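Local structure of hypothetical protein SMU.848 (Streptococcus mutans, 2G0I) at residues V89-D94 against G99-D104; E48-T53 against E121-G126. The protein probably acts as a cysteine protease of the Prp family in ribosome biogenesis, and binds calcium. All coordinates share one frame; numbering follows the deposited sequence.

Contact 1: residues V89-D94 against G99-D104; sequences VSLQMD and GYMKID
Strand 90-94 pairs antiparallel with strand 100-104, their axes 4.7 Å apart, and the hydrogen-bonded pairs are Ser90-Asp104, Gln92-Lys102 and Asp94-Tyr100. The bonding is regular in the middle, where Lys102 N to Gln92 O measures 2.9 Å, and slackens at one end, where Ser90 N to Asp104 O stretches to a weak 3.5 Å. On the face toward helix 61-84, the two selenomethionines Met93 and Met101 run side by side in the same direction, CG to CG 3.7 Å. Leu91 reaches over from its own strand: with CG anti to its backbone N (chi1 170°), CD1 comes 3.8 Å from Met101 CG and also meets Ile103 CG1. Val89 CG2 closes this row against Ile103 CG2. On the other face, Gln92 CG sits at the edge of the Tyr100 ring, 4.1 Å from CE2, while the Asp94 carboxylate, its plane only 17° from that of the ring, brings OD1 to 3.5 Å from Tyr100 CB. One water spans Ser90 OG and Lys102 O on this side. Short connection, register and paired faces make this a beta hairpin, set at the margin of a two-layer alpha-beta sandwich with strand 90-94 outermost in the chain's sheet.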
# COMPACT_ATOMS: atom_id res chain seq x y z
N VAL B 89 11.86 10.76 5.58
CA VAL B 89 12.75 10.26 4.56
C VAL B 89 13.29 11.43 3.76
O VAL B 89 12.72 12.53 3.76
CB VAL B 89 12.06 9.14 3.69
CG1 VAL B 89 11.41 8.14 4.61
CG2 VAL B 89 11.03 9.73 2.71
N SER B 90 14.39 11.16 3.07
CA SER B 90 14.82 12.00 2.00
C SER B 90 14.06 11.46 0.78
O SER B 90 13.99 10.25 0.56
CB SER B 90 16.32 11.84 1.85
OG SER B 90 16.77 12.42 0.65
N LEU B 91 13.49 12.37 -0.00
CA LEU B 91 12.63 11.98 -1.12
C LEU B 91 12.88 12.96 -2.24
O LEU B 91 12.72 14.17 -2.06
CB LEU B 91 11.15 12.08 -0.70
CG LEU B 91 10.17 11.93 -1.90
CD1 LEU B 91 10.16 10.52 -2.52
CD2 LEU B 91 8.75 12.33 -1.49
N GLN B 92 13.25 12.44 -3.41
CA GLN B 92 13.39 13.28 -4.62
C GLN B 92 12.31 12.78 -5.57
O GLN B 92 12.17 11.57 -5.76
CB GLN B 92 14.78 13.05 -5.21
CG GLN B 92 15.12 13.94 -6.38
CD GLN B 92 14.88 15.42 -6.05
OE1 GLN B 92 15.60 16.03 -5.22
NE2 GLN B 92 13.84 16.01 -6.68
N MSE B 93 11.55 13.68 -6.17
CA MSE B 93 10.53 13.28 -7.16
C MSE B 93 10.41 14.28 -8.30
O MSE B 93 10.42 15.50 -8.07
CB MSE B 93 9.15 13.25 -6.52
CG MSE B 93 8.85 12.14 -5.55
SE MSE B 93 6.97 12.21 -5.10
CE MSE B 93 6.28 11.98 -6.79
N ASP B 94 10.21 13.77 -9.52
CA ASP B 94 9.82 14.61 -10.67
C ASP B 94 8.91 13.89 -11.65
O ASP B 94 8.76 12.68 -11.61
CB ASP B 94 11.04 15.27 -11.38
CG ASP B 94 11.92 14.28 -12.15
OD1 ASP B 94 13.06 13.99 -11.70
OD2 ASP B 94 11.51 13.80 -13.23
N GLY B 99 8.73 10.08 -15.24
CA GLY B 99 8.68 10.18 -13.79
C GLY B 99 9.89 9.55 -13.14
O GLY B 99 10.38 8.50 -13.59
N TYR B 100 10.33 10.18 -12.05
CA TYR B 100 11.42 9.70 -11.22
C TYR B 100 11.05 9.88 -9.74
O TYR B 100 10.47 10.92 -9.34
CB TYR B 100 12.69 10.48 -11.54
CG TYR B 100 13.87 10.15 -10.68
CD1 TYR B 100 14.64 9.03 -10.94
CD2 TYR B 100 14.19 10.93 -9.56
CE1 TYR B 100 15.71 8.68 -10.14
CE2 TYR B 100 15.28 10.58 -8.72
CZ TYR B 100 16.03 9.45 -9.04
OH TYR B 100 17.11 9.07 -8.26
N MSE B 101 11.41 8.90 -8.92
CA MSE B 101 11.22 8.99 -7.49
C MSE B 101 12.33 8.21 -6.81
O MSE B 101 12.69 7.12 -7.24
CB MSE B 101 9.87 8.42 -7.12
CG MSE B 101 9.52 8.50 -5.67
SE MSE B 101 7.81 7.55 -5.29
CE MSE B 101 6.78 8.06 -6.75
N LYS B 102 12.90 8.79 -5.77
CA LYS B 102 13.83 8.03 -4.99
C LYS B 102 13.57 8.31 -3.52
O LYS B 102 13.57 9.48 -3.09
CB LYS B 102 15.26 8.38 -5.39
CG LYS B 102 16.28 7.56 -4.57
CD LYS B 102 17.70 7.73 -5.09
CE LYS B 102 18.58 6.74 -4.36
NZ LYS B 102 19.97 6.77 -4.85
N ILE B 103 13.31 7.24 -2.77
CA ILE B 103 13.17 7.31 -1.31
C ILE B 103 14.48 6.81 -0.76
O ILE B 103 14.90 5.70 -1.10
CB ILE B 103 12.03 6.40 -0.82
CG1 ILE B 103 10.73 6.85 -1.49
CG2 ILE B 103 11.91 6.43 0.74
CD1 ILE B 103 9.69 5.72 -1.66
N ASP B 104 15.15 7.60 0.08
CA ASP B 104 16.50 7.22 0.47
C ASP B 104 16.65 7.38 1.98
O ASP B 104 16.49 8.48 2.50
CB ASP B 104 17.51 8.05 -0.28
CG ASP B 104 18.95 7.55 -0.11
OD1 ASP B 104 19.23 6.66 0.72
OD2 ASP B 104 19.81 8.07 -0.84
O HOH W 1 15.87 10.79 -1.92

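Contact 2: residues E48-T53 against E121-G126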
# COMPACT_ATOMS: atom_id res chain seq x y z
N GLU B 48 17.56 0.17 2.30
CA GLU B 48 18.05 1.53 2.47
C GLU B 48 17.46 2.51 1.48
O GLU B 48 17.25 3.65 1.84
CB GLU B 48 19.58 1.58 2.39
CG GLU B 48 20.22 0.81 3.57
CD GLU B 48 21.48 1.49 4.10
OE1 GLU B 48 21.69 1.48 5.32
OE2 GLU B 48 22.23 2.02 3.28
N SER B 49 17.21 2.08 0.25
CA SER B 49 16.64 2.99 -0.75
C SER B 49 15.84 2.28 -1.83
O SER B 49 16.03 1.11 -2.11
CB SER B 49 17.73 3.84 -1.40
OG SER B 49 18.60 3.04 -2.20
N VAL B 50 14.96 3.05 -2.46
CA VAL B 50 14.26 2.55 -3.65
C VAL B 50 14.15 3.69 -4.63
O VAL B 50 13.87 4.85 -4.24
CB VAL B 50 12.89 1.88 -3.32
CG1 VAL B 50 11.97 2.89 -2.66
CG2 VAL B 50 12.22 1.36 -4.61
N GLU B 51 14.41 3.37 -5.89
CA GLU B 51 14.36 4.34 -6.95
C GLU B 51 13.37 3.84 -7.97
O GLU B 51 13.47 2.69 -8.38
CB GLU B 51 15.77 4.52 -7.54
CG GLU B 51 15.80 5.40 -8.78
CD GLU B 51 17.21 5.52 -9.38
OE1 GLU B 51 18.20 5.35 -8.63
OE2 GLU B 51 17.31 5.79 -10.59
N LEU B 52 12.40 4.67 -8.36
CA LEU B 52 11.45 4.25 -9.40
C LEU B 52 11.42 5.19 -10.58
O LEU B 52 11.48 6.39 -10.39
CB LEU B 52 10.04 4.12 -8.85
CG LEU B 52 9.87 3.09 -7.74
CD1 LEU B 52 9.82 3.84 -6.44
CD2 LEU B 52 8.65 2.26 -7.94
N THR B 53 11.27 4.64 -11.78
CA THR B 53 11.09 5.48 -12.97
C THR B 53 9.91 4.96 -13.77
O THR B 53 9.60 3.79 -13.69
CB THR B 53 12.37 5.49 -13.85
OG1 THR B 53 12.66 4.16 -14.32
CG2 THR B 53 13.58 6.02 -13.06
N GLU B 121 9.61 -3.22 3.77
CA GLU B 121 9.48 -4.60 3.25
C GLU B 121 8.09 -4.82 2.69
O GLU B 121 7.93 -5.52 1.68
CB GLU B 121 9.76 -5.65 4.32
CG GLU B 121 11.23 -5.61 4.78
CD GLU B 121 12.21 -6.43 3.96
OE1 GLU B 121 11.82 -7.03 2.92
OE2 GLU B 121 13.37 -6.52 4.42
N ALA B 122 7.07 -4.24 3.35
CA ALA B 122 5.69 -4.32 2.80
C ALA B 122 5.61 -3.68 1.43
O ALA B 122 4.93 -4.16 0.55
CB ALA B 122 4.74 -3.66 3.71
N PHE B 123 6.28 -2.54 1.27
CA PHE B 123 6.35 -1.87 -0.04
C PHE B 123 7.06 -2.74 -1.05
O PHE B 123 6.58 -2.89 -2.18
CB PHE B 123 7.03 -0.50 0.09
CG PHE B 123 7.20 0.20 -1.23
CD1 PHE B 123 6.05 0.64 -1.94
CD2 PHE B 123 8.47 0.40 -1.75
CE1 PHE B 123 6.19 1.29 -3.16
CE2 PHE B 123 8.64 1.07 -3.00
CZ PHE B 123 7.49 1.50 -3.69
N LEU B 124 8.21 -3.29 -0.68
CA LEU B 124 8.91 -4.22 -1.60
C LEU B 124 8.00 -5.39 -1.97
O LEU B 124 7.98 -5.86 -3.11
CB LEU B 124 10.21 -4.72 -0.94
CG LEU B 124 10.95 -5.88 -1.64
CD1 LEU B 124 11.40 -5.41 -2.99
CD2 LEU B 124 12.10 -6.36 -0.76
N LEU B 125 7.27 -5.91 -0.98
CA LEU B 125 6.35 -7.05 -1.24
C LEU B 125 5.30 -6.63 -2.28
O LEU B 125 5.04 -7.36 -3.23
CB LEU B 125 5.68 -7.51 0.06
CG LEU B 125 4.76 -8.74 -0.09
CD1 LEU B 125 5.53 -10.00 -0.57
CD2 LEU B 125 4.07 -9.02 1.22
N GLY B 126 4.73 -5.44 -2.13
CA GLY B 126 3.71 -4.97 -3.11
C GLY B 126 4.23 -4.77 -4.52
O GLY B 126 3.57 -5.17 -5.53
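Val50 and Leu52 meet Phe123 in the interior of a two-layer alpha-beta sandwich, where helix 114-133 lies over the sheet that contains strand 46-53. The apolar contact between the two segments is small, burying 102 Å² in all, and rests on one ring. Phe123 extends from the helix with CG anti to its backbone N (chi1 177°), which carries the far end of the ring across to the strand. Its CZ comes within 4.3 Å of Leu52 CD1, a methyl near the ring plane, so Leu52 packs on the edge. Helix 61-84 supplies further packing for the same ring through Leu73, Ser74 and Leu77, placing Phe123 where both helices and the sheet converge.

Away from the ring, the helix is held by charge and by the dimer: Glu121 forms a salt bridge with Arg42 of strand 36-43, while Ala122 and Leu125 pack against Leu119 and Val83 of the second subunit. At the Val50 end, both methyls approach the same ring atom: CG1 lies 3.8 Å from Phe123 CE2, obliquely to the ring, and CG2, in the plane of the ring at its edge, 3.9 Å from CE2.

Overall arrangement
The centres of contacts 1 and 2 lie 11 Å apart, joined directly through the sheet: strand 100-104 of contact 1 is the neighbour of strand 46-53 of contact 2. Probable backbone hydrogen bonds tie them, Met101 O to Leu52 N at 2.7 Å and Ile103 N to Val50 O at 2.9 Å. Along the chain, strand 46-53 comes first, then helix 61-84, the hairpin and helix 114-133, which nests contact 1 inside the loop closed by contact 2. Contact 1 builds the margin of the sheet, whereas contact 2 joins its interior to the helical layer. Helix 61-84 touches both, through Ser74 and Leu77, so the same helix packs against both the margin and the centre of the sandwich.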